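Local structure of (R)-S-adenosyl-L-methionine hydrolase (2CW5) at residues C[51-56]-C[100-105]; C[197-200]-C[205-208]; C[114-119]-C[134-139]; C[142-147]-C[152-157]. The protein hydrolyses S-adenosyl-L-methionine to adenosine and L-methionine, working as a homotrimer and lacking chlorinase or fluorinase activity. All coordinates share one frame; numbering follows the deposited sequence.

Contact 1 (C[51-56]-C[100-105]); sequences ALFEAL and WLLDPP
Leu102 reaches out from the short, weakly bonded helix around 100-102 and lodges between Phe53 of helix 45-55 and Leu56, which follows it in the chain. From CB outward, each atom of Leu102 has a neighbour. Its CB already lies 4.1 Å from Leu56 CD2. CG comes next, 4.0 Å from Phe53 CE1. There the chain forks, and both methyls stay on the ring: CD2 lies 3.9 Å from Phe53 CE1, and CD1 lies 3.9 Å from Phe53 CD1. CD1 also reaches Phe53 O at 3.8 Å and Leu56 CD2 at 4.0 Å. Phe53 has its CG opposite the backbone N (chi1 177°), which swings the ring across the leucine at about a right angle.

The two helices belong to the N-terminal alpha/beta domain: helix 45-55 packs on strands 4-8 and 34-37 through Leu52, and residues 100-105 lead toward strand 107-110. Leu56 and Leu102 run past each other in opposite directions, and the same CD2 of Leu56 just brushes Asp103 CB, 4.5 Å away. Beyond that CB the Asp103 carboxylate is taken up by Arg85 N, Trp86 N and Tyr88 OH, while Pro15 of a neighbouring subunit packs on Ala51, Glu54 and Ala55.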
loop_
_atom_site.group_PDB
_atom_site.type_symbol
_atom_site.label_atom_id
_atom_site.label_comp_id
_atom_site.label_asym_id
_atom_site.label_seq_id
_atom_site.Cartn_x
_atom_site.Cartn_y
_atom_site.Cartn_z
ATOM N N ALA C 51 14.115 -10.103 -0.811
ATOM C CA ALA C 51 13.831 -8.738 -0.372
ATOM C C ALA C 51 14.579 -8.408 0.924
ATOM O O ALA C 51 15.101 -7.307 1.084
ATOM C CB ALA C 51 12.328 -8.543 -0.178
ATOM N N LEU C 52 14.616 -9.360 1.854
ATOM C CA LEU C 52 15.320 -9.156 3.116
ATOM C C LEU C 52 16.820 -9.028 2.852
ATOM O O LEU C 52 17.485 -8.157 3.400
ATOM C CB LEU C 52 15.049 -10.324 4.069
ATOM C CG LEU C 52 13.602 -10.429 4.571
ATOM C CD1 LEU C 52 13.419 -11.728 5.358
ATOM C CD2 LEU C 52 13.273 -9.225 5.447
ATOM N N PHE C 53 17.337 -9.910 2.001
ATOM C CA PHE C 53 18.748 -9.922 1.621
ATOM C C PHE C 53 19.151 -8.559 1.052
ATOM O O PHE C 53 20.209 -8.013 1.368
ATOM C CB PHE C 53 18.950 -11.007 0.561
ATOM C CG PHE C 53 20.345 -11.099 0.025
ATOM C CD1 PHE C 53 21.346 -11.739 0.753
ATOM C CD2 PHE C 53 20.650 -10.587 -1.234
ATOM C CE1 PHE C 53 22.632 -11.871 0.229
ATOM C CE2 PHE C 53 21.937 -10.714 -1.769
ATOM C CZ PHE C 53 22.928 -11.359 -1.034
ATOM N N GLU C 54 18.276 -8.024 0.212
ATOM C CA GLU C 54 18.482 -6.750 -0.454
ATOM C C GLU C 54 18.610 -5.544 0.487
ATOM O O GLU C 54 19.460 -4.678 0.284
ATOM C CB GLU C 54 17.328 -6.540 -1.440
ATOM C CG GLU C 54 17.381 -5.292 -2.280
ATOM C CD GLU C 54 16.612 -5.463 -3.586
ATOM O OE1 GLU C 54 15.447 -5.912 -3.544
ATOM O OE2 GLU C 54 17.178 -5.152 -4.654
ATOM N N ALA C 55 17.789 -5.507 1.529
ATOM C CA ALA C 55 17.793 -4.373 2.449
ATOM C C ALA C 55 18.593 -4.490 3.740
ATOM O O ALA C 55 19.042 -3.476 4.284
ATOM C CB ALA C 55 16.350 -4.004 2.787
ATOM N N LEU C 56 18.775 -5.710 4.231
ATOM C CA LEU C 56 19.472 -5.925 5.497
ATOM C C LEU C 56 20.765 -5.148 5.763
ATOM O O LEU C 56 20.903 -4.522 6.808
ATOM C CB LEU C 56 19.755 -7.416 5.703
ATOM C CG LEU C 56 20.290 -7.789 7.091
ATOM C CD1 LEU C 56 19.203 -7.528 8.122
ATOM C CD2 LEU C 56 20.726 -9.263 7.130
ATOM N N TRP C 100 20.467 -14.594 6.706
ATOM C CA TRP C 100 21.373 -15.313 7.581
ATOM C C TRP C 100 22.750 -15.588 6.984
ATOM O O TRP C 100 23.678 -15.944 7.710
ATOM C CB TRP C 100 20.697 -16.599 8.077
ATOM C CG TRP C 100 19.583 -16.299 9.057
ATOM C CD1 TRP C 100 19.418 -15.148 9.781
ATOM C CD2 TRP C 100 18.525 -17.175 9.461
ATOM N NE1 TRP C 100 18.331 -15.258 10.607
ATOM C CE2 TRP C 100 17.763 -16.491 10.433
ATOM C CE3 TRP C 100 18.146 -18.474 9.094
ATOM C CZ2 TRP C 100 16.643 -17.059 11.047
ATOM C CZ3 TRP C 100 17.030 -19.042 9.704
ATOM C CH2 TRP C 100 16.291 -18.331 10.671
ATOM N N LEU C 101 22.891 -15.419 5.670
ATOM C CA LEU C 101 24.196 -15.594 5.037
ATOM C C LEU C 101 25.011 -14.348 5.365
ATOM O O LEU C 101 26.236 -14.384 5.421
ATOM C CB LEU C 101 24.070 -15.716 3.517
ATOM C CG LEU C 101 23.528 -17.028 2.955
ATOM C CD1 LEU C 101 23.397 -16.917 1.439
ATOM C CD2 LEU C 101 24.475 -18.175 3.340
ATOM N N LEU C 102 24.311 -13.238 5.575
ATOM C CA LEU C 102 24.960 -11.977 5.903
ATOM C C LEU C 102 25.137 -11.865 7.417
ATOM O O LEU C 102 26.061 -11.204 7.896
ATOM C CB LEU C 102 24.109 -10.802 5.412
ATOM C CG LEU C 102 23.722 -10.759 3.928
ATOM C CD1 LEU C 102 22.769 -9.595 3.691
ATOM C CD2 LEU C 102 24.963 -10.625 3.061
ATOM N N ASP C 103 24.255 -12.534 8.153
ATOM C CA ASP C 103 24.254 -12.488 9.615
ATOM C C ASP C 103 23.674 -13.766 10.235
ATOM O O ASP C 103 22.486 -13.837 10.556
ATOM C CB ASP C 103 23.452 -11.254 10.059
ATOM C CG ASP C 103 23.219 -11.198 11.558
ATOM O OD1 ASP C 103 24.151 -11.504 12.328
ATOM O OD2 ASP C 103 22.097 -10.824 11.968
ATOM N N PRO C 104 24.514 -14.802 10.398
ATOM C CA PRO C 104 24.116 -16.089 10.978
ATOM C C PRO C 104 23.727 -15.897 12.442
ATOM O O PRO C 104 24.526 -15.412 13.241
ATOM C CB PRO C 104 25.380 -16.942 10.837
ATOM C CG PRO C 104 26.071 -16.337 9.662
ATOM C CD PRO C 104 25.890 -14.866 9.878
ATOM N N PRO C 105 22.495 -16.270 12.812
ATOM C CA PRO C 105 22.077 -16.102 14.205
ATOM C C PRO C 105 22.883 -16.931 15.197
ATOM O O PRO C 105 23.363 -18.022 14.878
ATOM C CB PRO C 105 20.600 -16.494 14.173
ATOM C CG PRO C 105 20.539 -17.488 13.068
ATOM C CD PRO C 105 21.414 -16.863 12.005
#

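Contact 2 (C[197-200]-C[205-208]); sequences GGFV and RRVP
Arg206 is the first residue of 205-208 to reach well across to 197-200. Its chain bends at chi3 (60°), bringing NH2 over one face of the Phe199 ring, 4.0 Å from Phe199 CD2. The guanidinium plane is inclined 35° to the ring, and Arg206 CZ is 5.1 Å from the centroid of the Phe199 ring, so any cation-pi attraction is weak at most.

Val207 follows, in a hydrogen-bonded antiparallel pair with Val200. Val200 N gives a short bond to Val207 O (2.7 Å), lying in the carbonyl plane, and Val207 N returns one to Val200 O (2.8 Å); both are nearly straight. Their side chains run alongside each other in the same direction, with Val200 CG1 3.7 Å from Val207 CB, and both rest on Ala223 of strand 221-225. Val207 O also takes a CA-H...O contact from Phe199 CA at 3.3 Å.

At Pro208 the pairing is of the non-hydrogen-bonded kind, opposite Phe199. The Phe199 ring meets the proline obliquely, CE1 3.5 Å from Pro208 CB. Strands 199-202 and 205-208 thus form a beta hairpin; strand 199-202 pairs antiparallel with strand 251-254 on its other side, and a backbone bond from Pro208 to Ala223 links the outermost strands, consistent with a closed C-terminal beta barrel.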
loop_
_atom_site.group_PDB
_atom_site.type_symbol
_atom_site.label_atom_id
_atom_site.label_comp_id
_atom_site.label_asym_id
_atom_site.label_seq_id
_atom_site.Cartn_x
_atom_site.Cartn_y
_atom_site.Cartn_z
ATOM N N GLY C 197 31.081 -8.936 -21.456
ATOM C CA GLY C 197 31.102 -9.469 -22.807
ATOM C C GLY C 197 30.738 -10.939 -22.906
ATOM O O GLY C 197 30.680 -11.495 -24.003
ATOM N N GLY C 198 30.492 -11.573 -21.762
ATOM C CA GLY C 198 30.138 -12.981 -21.757
ATOM C C GLY C 198 28.672 -13.236 -22.061
ATOM O O GLY C 198 27.929 -12.318 -22.412
ATOM N N PHE C 199 28.255 -14.491 -21.923
ATOM C CA PHE C 199 26.874 -14.886 -22.182
ATOM C C PHE C 199 26.355 -15.803 -21.080
ATOM O O PHE C 199 27.098 -16.609 -20.522
ATOM C CB PHE C 199 26.775 -15.621 -23.521
ATOM C CG PHE C 199 26.948 -14.735 -24.721
ATOM C CD1 PHE C 199 25.925 -13.886 -25.128
ATOM C CD2 PHE C 199 28.136 -14.747 -25.445
ATOM C CE1 PHE C 199 26.081 -13.064 -26.242
ATOM C CE2 PHE C 199 28.302 -13.929 -26.558
ATOM C CZ PHE C 199 27.272 -13.086 -26.957
ATOM N N VAL C 200 25.074 -15.671 -20.769
ATOM C CA VAL C 200 24.460 -16.505 -19.750
ATOM C C VAL C 200 23.326 -17.276 -20.420
ATOM O O VAL C 200 22.543 -16.709 -21.183
ATOM C CB VAL C 200 23.926 -15.650 -18.571
ATOM C CG1 VAL C 200 22.817 -14.722 -19.042
ATOM C CG2 VAL C 200 23.439 -16.550 -17.463
ATOM N N ARG C 205 17.955 -20.122 -23.884
ATOM C CA ARG C 205 18.405 -18.923 -24.584
ATOM C C ARG C 205 19.798 -18.466 -24.153
ATOM O O ARG C 205 20.241 -18.737 -23.033
ATOM C CB ARG C 205 17.429 -17.770 -24.341
ATOM C CG ARG C 205 15.991 -18.031 -24.752
ATOM C CD ARG C 205 15.131 -16.836 -24.382
ATOM N NE ARG C 205 13.713 -17.036 -24.666
ATOM C CZ ARG C 205 13.201 -17.155 -25.884
ATOM N NH1 ARG C 205 13.991 -17.098 -26.947
ATOM N NH2 ARG C 205 11.894 -17.320 -26.039
ATOM N N ARG C 206 20.476 -17.765 -25.057
ATOM C CA ARG C 206 21.803 -17.221 -24.797
ATOM C C ARG C 206 21.630 -15.718 -24.631
ATOM O O ARG C 206 21.333 -15.009 -25.593
ATOM C CB ARG C 206 22.744 -17.507 -25.970
ATOM C CG ARG C 206 23.169 -18.962 -26.098
ATOM C CD ARG C 206 23.720 -19.255 -27.492
ATOM N NE ARG C 206 24.891 -18.447 -27.828
ATOM C CZ ARG C 206 26.111 -18.648 -27.339
ATOM N NH1 ARG C 206 26.333 -19.639 -26.484
ATOM N NH2 ARG C 206 27.113 -17.858 -27.707
ATOM N N VAL C 207 21.803 -15.235 -23.407
ATOM C CA VAL C 207 21.646 -13.816 -23.116
ATOM C C VAL C 207 22.995 -13.149 -22.864
ATOM O O VAL C 207 23.796 -13.629 -22.064
ATOM C CB VAL C 207 20.736 -13.617 -21.883
ATOM C CG1 VAL C 207 20.591 -12.137 -21.564
ATOM C CG2 VAL C 207 19.368 -14.247 -22.147
ATOM N N PRO C 208 23.268 -12.032 -23.557
ATOM C CA PRO C 208 24.536 -11.323 -23.377
ATOM C C PRO C 208 24.594 -10.549 -22.065
ATOM O O PRO C 208 23.600 -9.972 -21.624
ATOM C CB PRO C 208 24.585 -10.402 -24.591
ATOM C CG PRO C 208 23.143 -10.055 -24.784
ATOM C CD PRO C 208 22.466 -11.403 -24.623
#

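Contact 3 (C[114-119]-C[134-139]); sequences PRPRPK and GRDVFA
Arg115 and Asp136 bring the backbones closest, their CA atoms 5.0 Å apart, where the irregular 114-119 segment passes the early part of helix 133-147. No hydrogen bond joins the segments directly. The helix makes a wider pi-type turn at 134-138, with Ala139 N bonded to Gly134 O.

Pro116 presses its ring on this turn, CG 3.4 Å from Arg135 O and 3.5 Å from Asp136 OD1. Arg135 O, buried under Pro116 CG, has no hydrogen-bond partner in the model. Arg115 runs alongside Asp136 in the same direction, its CG 3.5 Å from Asp136 OD1; the contact is made by the aliphatic part of the arginine. The carboxylate is held from within the helix. Arg135 grips it side-on: NE meets Asp136 OD1 at 3.0 Å from above the carboxylate plane, and NH2 reaches the syn lone pair of OD2. A water donates to both Pro116 O and Asp136 OD1, 2.6 Å from the latter, and so spans the two segments. Arg135 NH1 also bonds to Ser227 O of a neighbouring subunit.

The salt bridge therefore ties Asp136 to a side chain that itself reaches the subunit interface, and its two bonds restrict rotation of the carboxylate. Arg135 and the more distant Arg115 would probably favour the ionised aspartate.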
loop_
_atom_site.group_PDB
_atom_site.type_symbol
_atom_site.label_atom_id
_atom_site.label_comp_id
_atom_site.label_asym_id
_atom_site.label_seq_id
_atom_site.Cartn_x
_atom_site.Cartn_y
_atom_site.Cartn_z
ATOM N N PRO C 114 2.396 -13.179 25.445
ATOM C CA PRO C 114 0.977 -13.060 25.787
ATOM C C PRO C 114 0.231 -12.429 24.613
ATOM O O PRO C 114 0.696 -11.446 24.027
ATOM C CB PRO C 114 0.997 -12.170 27.025
ATOM C CG PRO C 114 2.190 -11.297 26.791
ATOM C CD PRO C 114 3.217 -12.272 26.268
ATOM N N ARG C 115 -0.914 -13.004 24.260
ATOM C CA ARG C 115 -1.708 -12.499 23.148
ATOM C C ARG C 115 -2.254 -11.106 23.450
ATOM O O ARG C 115 -2.697 -10.832 24.568
ATOM C CB ARG C 115 -2.872 -13.451 22.856
ATOM C CG ARG C 115 -3.637 -13.122 21.585
ATOM C CD ARG C 115 -4.850 -14.023 21.372
ATOM N NE ARG C 115 -6.028 -13.569 22.111
ATOM C CZ ARG C 115 -6.189 -13.682 23.426
ATOM N NH1 ARG C 115 -5.246 -14.240 24.173
ATOM N NH2 ARG C 115 -7.298 -13.234 23.998
ATOM N N PRO C 116 -2.223 -10.202 22.455
ATOM C CA PRO C 116 -2.732 -8.842 22.658
ATOM C C PRO C 116 -4.227 -8.874 22.975
ATOM O O PRO C 116 -4.956 -9.731 22.474
ATOM C CB PRO C 116 -2.418 -8.156 21.328
ATOM C CG PRO C 116 -2.484 -9.281 20.343
ATOM C CD PRO C 116 -1.751 -10.383 21.071
ATOM N N ARG C 117 -4.677 -7.943 23.809
ATOM C CA ARG C 117 -6.080 -7.884 24.208
ATOM C C ARG C 117 -6.921 -6.896 23.398
ATOM O O ARG C 117 -6.612 -5.708 23.339
ATOM C CB ARG C 117 -6.180 -7.519 25.692
ATOM C CG ARG C 117 -5.517 -8.510 26.633
ATOM C CD ARG C 117 -6.164 -9.878 26.516
ATOM N NE ARG C 117 -7.618 -9.801 26.644
ATOM C CZ ARG C 117 -8.433 -10.847 26.560
ATOM N NH1 ARG C 117 -9.744 -10.682 26.687
ATOM N NH2 ARG C 117 -7.938 -12.060 26.354
ATOM N N PRO C 118 -7.998 -7.381 22.760
ATOM C CA PRO C 118 -8.853 -6.485 21.974
ATOM C C PRO C 118 -9.522 -5.473 22.907
ATOM O O PRO C 118 -10.017 -5.840 23.974
ATOM C CB PRO C 118 -9.851 -7.444 21.320
ATOM C CG PRO C 118 -9.938 -8.570 22.314
ATOM C CD PRO C 118 -8.490 -8.768 22.698
ATOM N N LYS C 119 -9.529 -4.205 22.505
ATOM C CA LYS C 119 -10.102 -3.132 23.318
ATOM C C LYS C 119 -11.625 -3.100 23.326
ATOM O O LYS C 119 -12.243 -2.698 24.315
ATOM C CB LYS C 119 -9.546 -1.790 22.846
ATOM C CG LYS C 119 -8.042 -1.675 23.050
ATOM C CD LYS C 119 -7.401 -0.714 22.062
ATOM C CE LYS C 119 -5.897 -0.648 22.269
ATOM N NZ LYS C 119 -5.246 -1.984 22.150
ATOM N N GLY C 134 0.551 -12.968 12.886
ATOM C CA GLY C 134 1.261 -11.701 12.844
ATOM C C GLY C 134 0.821 -10.789 13.972
ATOM O O GLY C 134 1.631 -10.119 14.625
ATOM N N ARG C 135 -0.485 -10.786 14.207
ATOM C CA ARG C 135 -1.098 -9.967 15.243
ATOM C C ARG C 135 -0.928 -10.523 16.655
ATOM O O ARG C 135 -0.515 -9.810 17.571
ATOM C CB ARG C 135 -2.600 -9.835 14.962
ATOM C CG ARG C 135 -3.366 -8.993 15.977
ATOM C CD ARG C 135 -4.867 -9.079 15.718
ATOM N NE ARG C 135 -5.427 -10.359 16.158
ATOM C CZ ARG C 135 -6.587 -10.856 15.737
ATOM N NH1 ARG C 135 -7.321 -10.193 14.853
ATOM N NH2 ARG C 135 -7.017 -12.016 16.209
ATOM N N ASP C 136 -1.254 -11.801 16.823
ATOM C CA ASP C 136 -1.214 -12.421 18.139
ATOM C C ASP C 136 0.092 -13.026 18.646
ATOM O O ASP C 136 0.231 -13.231 19.848
ATOM C CB ASP C 136 -2.335 -13.461 18.235
ATOM C CG ASP C 136 -3.698 -12.870 17.914
ATOM O OD1 ASP C 136 -3.988 -11.752 18.384
ATOM O OD2 ASP C 136 -4.483 -13.520 17.196
ATOM N N VAL C 137 1.041 -13.299 17.752
ATOM C CA VAL C 137 2.320 -13.883 18.156
ATOM C C VAL C 137 3.551 -13.055 17.771
ATOM O O VAL C 137 4.352 -12.678 18.631
ATOM C CB VAL C 137 2.488 -15.315 17.562
ATOM C CG1 VAL C 137 3.863 -15.886 17.939
ATOM C CG2 VAL C 137 1.383 -16.230 18.086
ATOM N N PHE C 138 3.705 -12.762 16.483
ATOM C CA PHE C 138 4.873 -12.010 16.029
ATOM C C PHE C 138 4.948 -10.547 16.484
ATOM O O PHE C 138 6.007 -10.091 16.921
ATOM C CB PHE C 138 4.982 -12.102 14.504
ATOM C CG PHE C 138 5.185 -13.506 14.002
ATOM C CD1 PHE C 138 6.294 -14.251 14.405
ATOM C CD2 PHE C 138 4.262 -14.095 13.142
ATOM C CE1 PHE C 138 6.477 -15.566 13.957
ATOM C CE2 PHE C 138 4.436 -15.406 12.687
ATOM C CZ PHE C 138 5.549 -16.143 13.098
ATOM N N ALA C 139 3.838 -9.817 16.398
ATOM C CA ALA C 139 3.832 -8.410 16.805
ATOM C C ALA C 139 4.234 -8.214 18.266
ATOM O O ALA C 139 5.080 -7.368 18.574
ATOM C CB ALA C 139 2.456 -7.783 16.550
HETATM O O HOH W 1 -5.984 -10.945 19.761
#

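Contact 4 (C[142-147]-C[152-157]); sequences AAHLAL and EGLGPE
Leu154 lays its CD2 methyl over one face of the His144 imidazole, 4.0 Å from the ring centroid and 27° off the normal, a CH-pi contact. The two side chains meet at a slant, and the methyl is close to the ring's base as well as its face: His144 CB is 3.9 Å from Leu154 CD2. The histidine gets there by pointing CG away from its backbone N (chi1 -178°), which sends the ring out from helix 133-147 toward the 152-157 segment. Farther out, the ring approaches the backbone of Gly153 obliquely.

The other branch of Leu154 serves the next residue of the helix. CD1 comes within 3.9 Å of Leu145 CD1, with Leu145 CG and CD2 each about 4.0 Å from that same methyl, so it meets the fork of Leu145 rather than a single tip. These two leucines cross at about a right angle. One forked side chain thus touches two consecutive helical residues, and it does so through apolar contacts without a hydrogen bond between the segments.

Leu145 also packs on Val64, Thr87 and Val89 of the central sheet, while Leu154 shares a backbone bond with Glu112. Helix 133-147 thus lies on the sheet of the alpha/beta domain, and the chain turns back along it through Gly155 and Pro156 to strand 157-158, which pairs antiparallel with strand 107-110 at the sheet's edge within this chain.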
loop_
_atom_site.group_PDB
_atom_site.type_symbol
_atom_site.label_atom_id
_atom_site.label_comp_id
_atom_site.label_asym_id
_atom_site.label_seq_id
_atom_site.Cartn_x
_atom_site.Cartn_y
_atom_site.Cartn_z
ATOM N N ALA C 142 7.950 -8.818 18.605
ATOM C CA ALA C 142 8.735 -7.726 18.043
ATOM C C ALA C 142 8.752 -6.522 18.983
ATOM O O ALA C 142 9.789 -5.893 19.172
ATOM C CB ALA C 142 8.171 -7.329 16.692
ATOM N N ALA C 143 7.602 -6.198 19.568
ATOM C CA ALA C 143 7.522 -5.065 20.486
ATOM C C ALA C 143 8.426 -5.334 21.692
ATOM O O ALA C 143 9.181 -4.462 22.135
ATOM C CB ALA C 143 6.080 -4.861 20.939
ATOM N N HIS C 144 8.346 -6.559 22.205
ATOM C CA HIS C 144 9.145 -6.983 23.348
ATOM C C HIS C 144 10.625 -6.726 23.071
ATOM O O HIS C 144 11.314 -6.090 23.868
ATOM C CB HIS C 144 8.889 -8.468 23.608
ATOM C CG HIS C 144 9.624 -9.021 24.787
ATOM N ND1 HIS C 144 10.964 -9.340 24.748
ATOM C CD2 HIS C 144 9.194 -9.353 26.027
ATOM C CE1 HIS C 144 11.327 -9.852 25.911
ATOM N NE2 HIS C 144 10.272 -9.871 26.705
ATOM N N LEU C 145 11.101 -7.209 21.928
ATOM C CA LEU C 145 12.495 -7.030 21.530
ATOM C C LEU C 145 12.831 -5.571 21.227
ATOM O O LEU C 145 13.924 -5.107 21.550
ATOM C CB LEU C 145 12.804 -7.898 20.308
ATOM C CG LEU C 145 12.761 -9.400 20.597
ATOM C CD1 LEU C 145 12.811 -10.192 19.294
ATOM C CD2 LEU C 145 13.930 -9.764 21.516
ATOM N N ALA C 146 11.894 -4.855 20.611
ATOM C CA ALA C 146 12.102 -3.448 20.277
ATOM C C ALA C 146 12.307 -2.619 21.546
ATOM O O ALA C 146 13.043 -1.631 21.542
ATOM C CB ALA C 146 10.908 -2.910 19.486
ATOM N N LEU C 147 11.648 -3.025 22.628
ATOM C CA LEU C 147 11.766 -2.325 23.905
ATOM C C LEU C 147 13.123 -2.599 24.536
ATOM O O LEU C 147 13.594 -1.833 25.371
ATOM C CB LEU C 147 10.663 -2.768 24.870
ATOM C CG LEU C 147 9.245 -2.263 24.607
ATOM C CD1 LEU C 147 8.271 -2.990 25.520
ATOM C CD2 LEU C 147 9.186 -0.759 24.839
ATOM N N GLU C 152 14.963 -14.377 26.111
ATOM C CA GLU C 152 14.477 -15.534 26.856
ATOM C C GLU C 152 13.085 -15.275 27.424
ATOM O O GLU C 152 12.394 -16.203 27.845
ATOM C CB GLU C 152 15.441 -15.902 27.992
ATOM C CG GLU C 152 15.861 -14.741 28.877
ATOM C CD GLU C 152 17.192 -14.146 28.462
ATOM O OE1 GLU C 152 17.324 -13.736 27.290
ATOM O OE2 GLU C 152 18.112 -14.087 29.310
ATOM N N GLY C 153 12.676 -14.011 27.435
ATOM C CA GLY C 153 11.358 -13.673 27.937
ATOM C C GLY C 153 10.273 -13.985 26.918
ATOM O O GLY C 153 9.087 -13.892 27.219
ATOM N N LEU C 154 10.682 -14.366 25.711
ATOM C CA LEU C 154 9.742 -14.681 24.636
ATOM C C LEU C 154 9.205 -16.103 24.690
ATOM O O LEU C 154 8.032 -16.344 24.401
ATOM C CB LEU C 154 10.413 -14.466 23.281
ATOM C CG LEU C 154 10.831 -13.039 22.939
ATOM C CD1 LEU C 154 11.702 -13.050 21.685
ATOM C CD2 LEU C 154 9.584 -12.189 22.730
ATOM N N GLY C 155 10.075 -17.042 25.042
ATOM C CA GLY C 155 9.690 -18.438 25.114
ATOM C C GLY C 155 10.931 -19.295 25.284
ATOM O O GLY C 155 12.012 -18.758 25.515
ATOM N N PRO C 156 10.818 -20.626 25.165
ATOM C CA PRO C 156 11.978 -21.508 25.319
ATOM C C PRO C 156 13.037 -21.337 24.229
ATOM O O PRO C 156 12.715 -21.153 23.054
ATOM C CB PRO C 156 11.348 -22.897 25.303
ATOM C CG PRO C 156 10.194 -22.719 24.372
ATOM C CD PRO C 156 9.610 -21.402 24.837
ATOM N N GLU C 157 14.304 -21.395 24.625
ATOM C CA GLU C 157 15.396 -21.262 23.670
ATOM C C GLU C 157 15.615 -22.573 22.926
ATOM O O GLU C 157 15.509 -23.655 23.507
ATOM C CB GLU C 157 16.685 -20.847 24.386
ATOM C CG GLU C 157 17.935 -20.894 23.511
ATOM C CD GLU C 157 19.142 -20.252 24.178
ATOM O OE1 GLU C 157 19.336 -20.465 25.394
ATOM O OE2 GLU C 157 19.903 -19.544 23.483
#

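How the contacts relate
Contacts 3 and 4 share helix 133-147, with centres 13 Å apart: its early turns meet the 114-119 loop and its last turns meet the returning 152-157 segment. Contact 1 lies in the same N-terminal domain, its centre 20 Å from that of contact 4 and 26 Å from that of contact 3. Contact 2 belongs to the C-terminal domain, 50 Å from contact 3 between centres. The Asp136 side chain is about 6 Å from that of His133, probably important for activity. The side chain of Phe53 is about 9 Å from those of Ser227 and Glu232, which probably bind S-adenosyl-L-methionine, and that of Val207 about 8 Å from that of Val235, which probably binds adenosine; contact 4 lies away from these sites.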